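Local coordinates for alpha-L-rhamnosidase (Klebsiella oxytoca, PDB 4XHC), which hydrolyses terminal alpha-L-rhamnose residues from rhamnosides as a two-domain glycoside hydrolase of family GH78, at residues R426-L438 with P458-Y472. Sequence-based numbering, arbitrary orientation.
Sequences RQVSWASQIWLVL and PPAVAMNTPYLRHHY
W430, in the first turn of helix 430-438, is clamped between P459 and M463 of the loop leading into helix 466-472, in the six-hairpin (alpha/alpha-barrel) glycosidase domain. P459 CD lies over one face of the indole, 4.0 Å from the centroid of the W430 five-membered ring, and M463 CE covers the opposite face as a CH-pi contact with the six-membered ring. The M463 chain bends at its last torsion (chi3 -82°), laying the methyl across the tryptophan while SD rests against I434 CD1. An aromatic contact comes at the indole edge: W430 CZ3 points into the face of Y472 in a T-shaped pair, the ring planes 88° apart. The same M463 methyl also meets one face of the R469 guanidinium.

The entry to the helix is tied to the loop that runs into helix 466-472 by a single backbone bridge between S429 and V461. W430 N donates to V461 O at 3.2 Å, nearly straight, and a water links V461 O to A431 N. S429 is the N-cap, its OG accepting from S432 N. Beside the bridge, V461 CG2 packs on the Q427 amide, whose polar atoms are engaged by S364 and N366.

Further along, the axes of the short segments 430-438 and 466-472 approach to 9.7 Å, their directions 45° apart. I434 packs between them: CG2 abuts H471 CB and CD1 reaches Y472 CB. T465 caps the second helix and is also bonded to D360. The H471 side chain lies about 10 Å from the bound rhamnose, and its ring meets W435 obliquely, with W435 CZ2 3.5 Å from H471 CD2. H471 ND1 donates to Y467 O at 2.8 Å, a bent bond, tilted from the imidazole plane, that would limit the rotation of the ring.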
ATOM      1  N   ARG A 426     -18.440  39.221  28.655  1.00 51.19           N
ATOM      2  CA  ARG A 426     -18.359  38.860  30.080  1.00 51.60           C
ATOM      3  C   ARG A 426     -18.733  37.408  30.351  1.00 50.03           C
ATOM      4  O   ARG A 426     -19.548  37.103  31.229  1.00 49.48           O
ATOM      5  CB  ARG A 426     -19.209  39.815  30.942  1.00 53.12           C
ATOM      6  CG  ARG A 426     -18.753  41.269  30.903  1.00 52.50           C
ATOM      7  CD  ARG A 426     -19.705  42.188  31.654  1.00 55.00           C
ATOM      8  NE  ARG A 426     -19.691  41.904  33.090  1.00 55.52           N
ATOM      9  CZ  ARG A 426     -18.755  42.317  33.946  1.00 52.43           C
ATOM     10  NH1 ARG A 426     -17.728  43.056  33.531  1.00 50.35           N
ATOM     11  NH2 ARG A 426     -18.846  41.976  35.230  1.00 51.42           N
ATOM     12  N   GLN A 427     -18.102  36.525  29.591  1.00 49.85           N
ATOM     13  CA  GLN A 427     -18.318  35.080  29.700  1.00 50.11           C
ATOM     14  C   GLN A 427     -17.707  34.516  30.972  1.00 47.91           C
ATOM     15  O   GLN A 427     -16.630  34.935  31.368  1.00 46.11           O
ATOM     16  CB  GLN A 427     -17.681  34.371  28.502  1.00 49.19           C
ATOM     17  CG  GLN A 427     -18.064  32.909  28.356  1.00 49.30           C
ATOM     18  CD  GLN A 427     -17.162  32.154  27.397  1.00 48.97           C
ATOM     19  OE1 GLN A 427     -15.983  31.965  27.662  1.00 49.40           O
ATOM     20  NE2 GLN A 427     -17.716  31.718  26.284  1.00 49.66           N
ATOM     21  N   VAL A 428     -18.396  33.539  31.566  1.00 48.94           N
ATOM     22  CA  VAL A 428     -17.929  32.816  32.745  1.00 46.98           C
ATOM     23  C   VAL A 428     -17.557  31.371  32.376  1.00 46.33           C
ATOM     24  O   VAL A 428     -18.429  30.553  32.022  1.00 46.67           O
ATOM     25  CB  VAL A 428     -19.017  32.793  33.835  1.00 48.84           C
ATOM     26  CG1 VAL A 428     -18.502  32.116  35.098  1.00 49.50           C
ATOM     27  CG2 VAL A 428     -19.480  34.205  34.151  1.00 49.04           C
ATOM     28  N   SER A 429     -16.268  31.059  32.476  1.00 44.56           N
ATOM     29  CA  SER A 429     -15.753  29.736  32.114  1.00 45.82           C
ATOM     30  C   SER A 429     -15.019  29.098  33.284  1.00 45.13           C
ATOM     31  O   SER A 429     -14.681  29.778  34.251  1.00 45.61           O
ATOM     32  CB  SER A 429     -14.795  29.848  30.924  1.00 46.22           C
ATOM     33  OG  SER A 429     -13.613  30.583  31.245  1.00 43.45           O
ATOM     34  N   TRP A 430     -14.788  27.791  33.207  1.00 44.51           N
ATOM     35  CA  TRP A 430     -13.929  27.129  34.192  1.00 44.42           C
ATOM     36  C   TRP A 430     -12.483  27.586  34.024  1.00 44.64           C
ATOM     37  O   TRP A 430     -11.770  27.781  35.009  1.00 46.45           O
ATOM     38  CB  TRP A 430     -13.972  25.610  34.036  1.00 44.36           C
ATOM     39  CG  TRP A 430     -15.140  24.959  34.657  1.00 43.90           C
ATOM     40  CD1 TRP A 430     -16.420  24.977  34.201  1.00 44.50           C
ATOM     41  CD2 TRP A 430     -15.145  24.157  35.836  1.00 43.15           C
ATOM     42  NE1 TRP A 430     -17.226  24.244  35.028  1.00 44.63           N
ATOM     43  CE2 TRP A 430     -16.466  23.727  36.039  1.00 43.65           C
ATOM     44  CE3 TRP A 430     -14.165  23.764  36.745  1.00 43.90           C
ATOM     45  CZ2 TRP A 430     -16.833  22.924  37.106  1.00 44.51           C
ATOM     46  CZ3 TRP A 430     -14.532  22.957  37.810  1.00 45.54           C
ATOM     47  CH2 TRP A 430     -15.861  22.544  37.978  1.00 45.56           C
ATOM     48  N   ALA A 431     -12.053  27.738  32.778  1.00 44.31           N
ATOM     49  CA  ALA A 431     -10.663  28.037  32.493  1.00 45.76           C
ATOM     50  C   ALA A 431     -10.201  29.355  33.142  1.00 44.53           C
ATOM     51  O   ALA A 431      -9.143  29.418  33.766  1.00 45.51           O
ATOM     52  CB  ALA A 431     -10.444  28.072  30.991  1.00 47.24           C
ATOM     53  N   SER A 432     -11.005  30.396  33.004  1.00 43.80           N
ATOM     54  CA  SER A 432     -10.689  31.683  33.603  1.00 43.98           C
ATOM     55  C   SER A 432     -10.389  31.559  35.091  1.00 44.37           C
ATOM     56  O   SER A 432      -9.419  32.133  35.576  1.00 45.47           O
ATOM     57  CB  SER A 432     -11.850  32.662  33.409  1.00 44.17           C
ATOM     58  OG  SER A 432     -12.147  32.848  32.037  1.00 44.91           O
ATOM     59  N   GLN A 433     -11.214  30.805  35.810  1.00 44.72           N
ATOM     60  CA  GLN A 433     -11.079  30.703  37.270  1.00 45.51           C
ATOM     61  C   GLN A 433      -9.815  29.937  37.632  1.00 47.03           C
ATOM     62  O   GLN A 433      -9.068  30.322  38.523  1.00 49.85           O
ATOM     63  CB  GLN A 433     -12.273  29.985  37.898  1.00 45.36           C
ATOM     64  CG  GLN A 433     -13.628  30.335  37.309  1.00 45.86           C
ATOM     65  CD  GLN A 433     -13.830  31.824  37.138  1.00 45.21           C
ATOM     66  OE1 GLN A 433     -13.461  32.607  38.008  1.00 46.09           O
ATOM     67  NE2 GLN A 433     -14.428  32.220  36.021  1.00 44.00           N
ATOM     68  N   ILE A 434      -9.586  28.842  36.923  1.00 47.04           N
ATOM     69  CA  ILE A 434      -8.453  27.964  37.195  1.00 45.90           C
ATOM     70  C   ILE A 434      -7.146  28.732  37.042  1.00 44.45           C
ATOM     71  O   ILE A 434      -6.287  28.676  37.922  1.00 44.32           O
ATOM     72  CB  ILE A 434      -8.474  26.738  36.246  1.00 45.68           C
ATOM     73  CG1 ILE A 434      -9.649  25.818  36.593  1.00 45.10           C
ATOM     74  CG2 ILE A 434      -7.176  25.955  36.327  1.00 47.58           C
ATOM     75  CD1 ILE A 434     -10.000  24.826  35.505  1.00 44.74           C
ATOM     76  N   TRP A 435      -7.011  29.454  35.929  1.00 42.54           N
ATOM     77  CA  TRP A 435      -5.752  30.117  35.612  1.00 43.20           C
ATOM     78  C   TRP A 435      -5.496  31.342  36.468  1.00 43.10           C
ATOM     79  O   TRP A 435      -4.356  31.600  36.842  1.00 45.68           O
ATOM     80  CB  TRP A 435      -5.654  30.463  34.121  1.00 42.66           C
ATOM     81  CG  TRP A 435      -5.055  29.358  33.349  1.00 44.34           C
ATOM     82  CD1 TRP A 435      -5.687  28.522  32.465  1.00 44.06           C
ATOM     83  CD2 TRP A 435      -3.702  28.913  33.423  1.00 46.36           C
ATOM     84  NE1 TRP A 435      -4.798  27.598  31.973  1.00 45.24           N
ATOM     85  CE2 TRP A 435      -3.573  27.813  32.545  1.00 47.41           C
ATOM     86  CE3 TRP A 435      -2.585  29.328  34.153  1.00 47.75           C
ATOM     87  CZ2 TRP A 435      -2.362  27.129  32.374  1.00 51.32           C
ATOM     88  CZ3 TRP A 435      -1.376  28.645  33.983  1.00 50.47           C
ATOM     89  CH2 TRP A 435      -1.277  27.560  33.101  1.00 52.38           C
ATOM     90  N   LEU A 436      -6.536  32.093  36.796  1.00 41.70           N
ATOM     91  CA  LEU A 436      -6.346  33.260  37.661  1.00 42.79           C
ATOM     92  C   LEU A 436      -6.147  32.879  39.132  1.00 44.28           C
ATOM     93  O   LEU A 436      -5.601  33.665  39.903  1.00 48.47           O
ATOM     94  CB  LEU A 436      -7.484  34.266  37.484  1.00 40.36           C
ATOM     95  CG  LEU A 436      -7.421  35.013  36.145  1.00 39.79           C
ATOM     96  CD1 LEU A 436      -8.727  35.735  35.852  1.00 39.18           C
ATOM     97  CD2 LEU A 436      -6.255  35.996  36.096  1.00 40.57           C
ATOM     98  N   VAL A 437      -6.571  31.682  39.520  1.00 43.15           N
ATOM     99  CA  VAL A 437      -6.215  31.148  40.830  1.00 45.38           C
ATOM    100  C   VAL A 437      -4.754  30.667  40.848  1.00 47.76           C
ATOM    101  O   VAL A 437      -4.047  30.859  41.832  1.00 49.53           O
ATOM    102  CB  VAL A 437      -7.187  30.027  41.277  1.00 45.13           C
ATOM    103  CG1 VAL A 437      -6.657  29.262  42.492  1.00 46.76           C
ATOM    104  CG2 VAL A 437      -8.545  30.625  41.591  1.00 44.34           C
ATOM    105  N   LEU A 438      -4.300  30.041  39.770  1.00 48.38           N
ATOM    106  CA  LEU A 438      -2.914  29.602  39.699  1.00 50.69           C
ATOM    107  C   LEU A 438      -1.965  30.792  39.658  1.00 50.66           C
ATOM    108  O   LEU A 438      -0.839  30.718  40.143  1.00 53.60           O
ATOM    109  CB  LEU A 438      -2.698  28.703  38.476  1.00 52.57           C
ATOM    110  CG  LEU A 438      -3.315  27.302  38.554  1.00 52.45           C
ATOM    111  CD1 LEU A 438      -3.189  26.609  37.212  1.00 52.39           C
ATOM    112  CD2 LEU A 438      -2.653  26.467  39.641  1.00 54.52           C
ATOM    113  N   PRO A 458     -21.204  25.505  39.244  1.00 57.81           N
ATOM    114  CA  PRO A 458     -20.364  25.294  38.063  1.00 55.27           C
ATOM    115  C   PRO A 458     -20.669  26.234  36.869  1.00 54.82           C
ATOM    116  O   PRO A 458     -21.823  26.314  36.441  1.00 56.68           O
ATOM    117  CB  PRO A 458     -20.653  23.829  37.679  1.00 57.15           C
ATOM    118  CG  PRO A 458     -21.473  23.239  38.781  1.00 59.18           C
ATOM    119  CD  PRO A 458     -22.141  24.382  39.467  1.00 60.18           C
ATOM    120  N   PRO A 459     -19.643  26.937  36.345  1.00 52.83           N
ATOM    121  CA  PRO A 459     -19.706  27.727  35.115  1.00 54.22           C
ATOM    122  C   PRO A 459     -20.211  26.945  33.910  1.00 56.58           C
ATOM    123  O   PRO A 459     -20.048  25.739  33.830  1.00 54.16           O
ATOM    124  CB  PRO A 459     -18.241  28.130  34.870  1.00 54.39           C
ATOM    125  CG  PRO A 459     -17.646  28.183  36.225  1.00 53.54           C
ATOM    126  CD  PRO A 459     -18.335  27.092  37.003  1.00 53.88           C
ATOM    127  N   ALA A 460     -20.753  27.673  32.945  1.00 61.17           N
ATOM    128  CA  ALA A 460     -21.380  27.070  31.778  1.00 63.32           C
ATOM    129  C   ALA A 460     -20.370  26.446  30.806  1.00 62.22           C
ATOM    130  O   ALA A 460     -20.658  25.428  30.187  1.00 65.36           O
ATOM    131  CB  ALA A 460     -22.232  28.118  31.059  1.00 65.63           C
ATOM    132  N   VAL A 461     -19.216  27.084  30.624  1.00 57.80           N
ATOM    133  CA  VAL A 461     -18.265  26.646  29.607  1.00 57.17           C
ATOM    134  C   VAL A 461     -17.288  25.662  30.233  1.00 55.62           C
ATOM    135  O   VAL A 461     -16.386  26.055  30.994  1.00 57.05           O
ATOM    136  CB  VAL A 461     -17.512  27.836  28.976  1.00 56.16           C
ATOM    137  CG1 VAL A 461     -16.477  27.344  27.967  1.00 58.47           C
ATOM    138  CG2 VAL A 461     -18.491  28.781  28.302  1.00 55.81           C
ATOM    139  N   ALA A 462     -17.468  24.393  29.894  1.00 59.23           N
ATOM    140  CA  ALA A 462     -16.831  23.303  30.615  1.00 57.07           C
ATOM    141  C   ALA A 462     -15.448  22.972  30.076  1.00 53.47           C
ATOM    142  O   ALA A 462     -15.047  23.473  29.022  1.00 50.38           O
ATOM    143  CB  ALA A 462     -17.712  22.068  30.557  1.00 57.34           C
ATOM    144  N   MET A 463     -14.743  22.127  30.830  1.00 51.04           N
ATOM    145  CA  MET A 463     -13.430  21.622  30.448  1.00 50.39           C
ATOM    146  C   MET A 463     -13.568  20.401  29.530  1.00 50.24           C
ATOM    147  O   MET A 463     -14.380  19.515  29.799  1.00 53.26           O
ATOM    148  CB  MET A 463     -12.660  21.199  31.695  1.00 50.45           C
ATOM    149  CG  MET A 463     -12.513  22.282  32.759  1.00 51.12           C
ATOM    150  SD  MET A 463     -11.604  21.706  34.209  1.00 48.58           S
ATOM    151  CE  MET A 463     -12.922  20.863  35.084  1.00 50.12           C
ATOM    152  N   ASN A 464     -12.772  20.350  28.465  1.00 47.81           N
ATOM    153  CA  ASN A 464     -12.856  19.257  27.499  1.00 46.48           C
ATOM    154  C   ASN A 464     -11.656  18.317  27.472  1.00 45.58           C
ATOM    155  O   ASN A 464     -11.702  17.310  26.778  1.00 45.78           O
ATOM    156  CB  ASN A 464     -13.042  19.817  26.090  1.00 46.80           C
ATOM    157  CG  ASN A 464     -14.476  20.202  25.789  1.00 49.18           C
ATOM    158  OD1 ASN A 464     -15.407  19.876  26.531  1.00 51.56           O
ATOM    159  ND2 ASN A 464     -14.662  20.917  24.688  1.00 50.20           N
ATOM    160  N   THR A 465     -10.587  18.619  28.202  1.00 44.70           N
ATOM    161  CA  THR A 465      -9.378  17.797  28.120  1.00 44.97           C
ATOM    162  C   THR A 465      -8.764  17.505  29.487  1.00 45.45           C
ATOM    163  O   THR A 465      -8.895  18.297  30.415  1.00 47.64           O
ATOM    164  CB  THR A 465      -8.305  18.471  27.243  1.00 44.30           C
ATOM    165  OG1 THR A 465      -7.967  19.753  27.787  1.00 43.38           O
ATOM    166  CG2 THR A 465      -8.812  18.646  25.830  1.00 44.42           C
ATOM    167  N   PRO A 466      -8.092  16.358  29.623  1.00 44.45           N
ATOM    168  CA  PRO A 466      -7.336  16.159  30.842  1.00 44.80           C
ATOM    169  C   PRO A 466      -6.200  17.181  31.000  1.00 44.29           C
ATOM    170  O   PRO A 466      -5.693  17.362  32.102  1.00 46.52           O
ATOM    171  CB  PRO A 466      -6.784  14.742  30.687  1.00 44.38           C
ATOM    172  CG  PRO A 466      -7.679  14.082  29.710  1.00 43.90           C
ATOM    173  CD  PRO A 466      -8.067  15.165  28.765  1.00 44.43           C
ATOM    174  N   TYR A 467      -5.800  17.833  29.911  1.00 43.42           N
ATOM    175  CA  TYR A 467      -4.832  18.941  29.974  1.00 43.32           C
ATOM    176  C   TYR A 467      -5.327  20.066  30.893  1.00 43.06           C
ATOM    177  O   TYR A 467      -4.614  20.499  31.794  1.00 41.19           O
ATOM    178  CB  TYR A 467      -4.573  19.488  28.562  1.00 43.12           C
ATOM    179  CG  TYR A 467      -3.668  20.692  28.486  1.00 43.11           C
ATOM    180  CD1 TYR A 467      -2.307  20.567  28.678  1.00 44.62           C
ATOM    181  CD2 TYR A 467      -4.173  21.946  28.187  1.00 43.97           C
ATOM    182  CE1 TYR A 467      -1.458  21.658  28.603  1.00 46.15           C
ATOM    183  CE2 TYR A 467      -3.339  23.048  28.107  1.00 46.52           C
ATOM    184  CZ  TYR A 467      -1.973  22.901  28.320  1.00 47.60           C
ATOM    185  OH  TYR A 467      -1.117  23.987  28.238  1.00 49.07           O
ATOM    186  N   LEU A 468      -6.549  20.535  30.659  1.00 42.81           N
ATOM    187  CA  LEU A 468      -7.108  21.599  31.481  1.00 43.60           C
ATOM    188  C   LEU A 468      -7.452  21.087  32.867  1.00 44.44           C
ATOM    189  O   LEU A 468      -7.345  21.814  33.846  1.00 46.64           O
ATOM    190  CB  LEU A 468      -8.338  22.225  30.832  1.00 43.17           C
ATOM    191  CG  LEU A 468      -8.927  23.427  31.569  1.00 43.84           C
ATOM    192  CD1 LEU A 468      -7.851  24.453  31.867  1.00 45.07           C
ATOM    193  CD2 LEU A 468     -10.032  24.059  30.744  1.00 44.85           C
ATOM    194  N   ARG A 469      -7.856  19.833  32.958  1.00 45.02           N
ATOM    195  CA  ARG A 469      -8.184  19.250  34.253  1.00 46.19           C
ATOM    196  C   ARG A 469      -6.967  19.173  35.149  1.00 46.20           C
ATOM    197  O   ARG A 469      -7.084  19.326  36.357  1.00 48.18           O
ATOM    198  CB  ARG A 469      -8.757  17.856  34.072  1.00 46.65           C
ATOM    199  CG  ARG A 469     -10.116  17.861  33.401  1.00 46.77           C
ATOM    200  CD  ARG A 469     -11.205  17.531  34.392  1.00 47.11           C
ATOM    201  NE  ARG A 469     -12.511  17.482  33.751  1.00 49.21           N
ATOM    202  CZ  ARG A 469     -13.628  17.136  34.381  1.00 50.73           C
ATOM    203  NH1 ARG A 469     -13.577  16.807  35.662  1.00 53.14           N
ATOM    204  NH2 ARG A 469     -14.786  17.100  33.736  1.00 50.54           N
ATOM    205  N   HIS A 470      -5.804  18.923  34.562  1.00 45.42           N
ATOM    206  CA  HIS A 470      -4.561  18.938  35.323  1.00 46.28           C
ATOM    207  C   HIS A 470      -4.440  20.213  36.138  1.00 46.06           C
ATOM    208  O   HIS A 470      -4.036  20.184  37.299  1.00 47.85           O
ATOM    209  CB  HIS A 470      -3.356  18.838  34.393  1.00 46.75           C
ATOM    210  CG  HIS A 470      -2.079  19.292  35.021  1.00 48.05           C
ATOM    211  ND1 HIS A 470      -1.293  18.458  35.785  1.00 49.28           N
ATOM    212  CD2 HIS A 470      -1.458  20.493  35.011  1.00 47.61           C
ATOM    213  CE1 HIS A 470      -0.239  19.125  36.213  1.00 50.23           C
ATOM    214  NE2 HIS A 470      -0.316  20.362  35.757  1.00 49.61           N
ATOM    215  N   HIS A 471      -4.786  21.330  35.515  1.00 43.86           N
ATOM    216  CA  HIS A 471      -4.647  22.628  36.157  1.00 44.70           C
ATOM    217  C   HIS A 471      -5.683  22.839  37.244  1.00 44.37           C
ATOM    218  O   HIS A 471      -5.398  23.463  38.255  1.00 45.04           O
ATOM    219  CB  HIS A 471      -4.687  23.735  35.104  1.00 44.73           C
ATOM    220  CG  HIS A 471      -3.570  23.631  34.114  1.00 44.51           C
ATOM    221  ND1 HIS A 471      -3.667  22.864  32.974  1.00 43.90           N
ATOM    222  CD2 HIS A 471      -2.318  24.148  34.119  1.00 44.76           C
ATOM    223  CE1 HIS A 471      -2.530  22.934  32.305  1.00 44.84           C
ATOM    224  NE2 HIS A 471      -1.695  23.699  32.982  1.00 45.06           N
ATOM    225  N   TYR A 472      -6.877  22.300  37.035  1.00 44.38           N
ATOM    226  CA  TYR A 472      -7.915  22.282  38.058  1.00 45.05           C
ATOM    227  C   TYR A 472      -7.411  21.569  39.312  1.00 46.57           C
ATOM    228  O   TYR A 472      -7.600  22.047  40.435  1.00 47.62           O
ATOM    229  CB  TYR A 472      -9.162  21.602  37.497  1.00 44.85           C
ATOM    230  CG  TYR A 472     -10.299  21.428  38.468  1.00 45.58           C
ATOM    231  CD1 TYR A 472     -10.731  22.478  39.269  1.00 45.93           C
ATOM    232  CD2 TYR A 472     -10.971  20.214  38.555  1.00 46.20           C
ATOM    233  CE1 TYR A 472     -11.782  22.313  40.151  1.00 46.76           C
ATOM    234  CE2 TYR A 472     -12.029  20.043  39.431  1.00 46.86           C
ATOM    235  CZ  TYR A 472     -12.423  21.096  40.227  1.00 47.08           C
ATOM    236  OH  TYR A 472     -13.466  20.913  41.093  1.00 47.92           O
TER
HETATM  237  O   HOH W   1     -13.538  26.317  30.651  1.00 38.42           O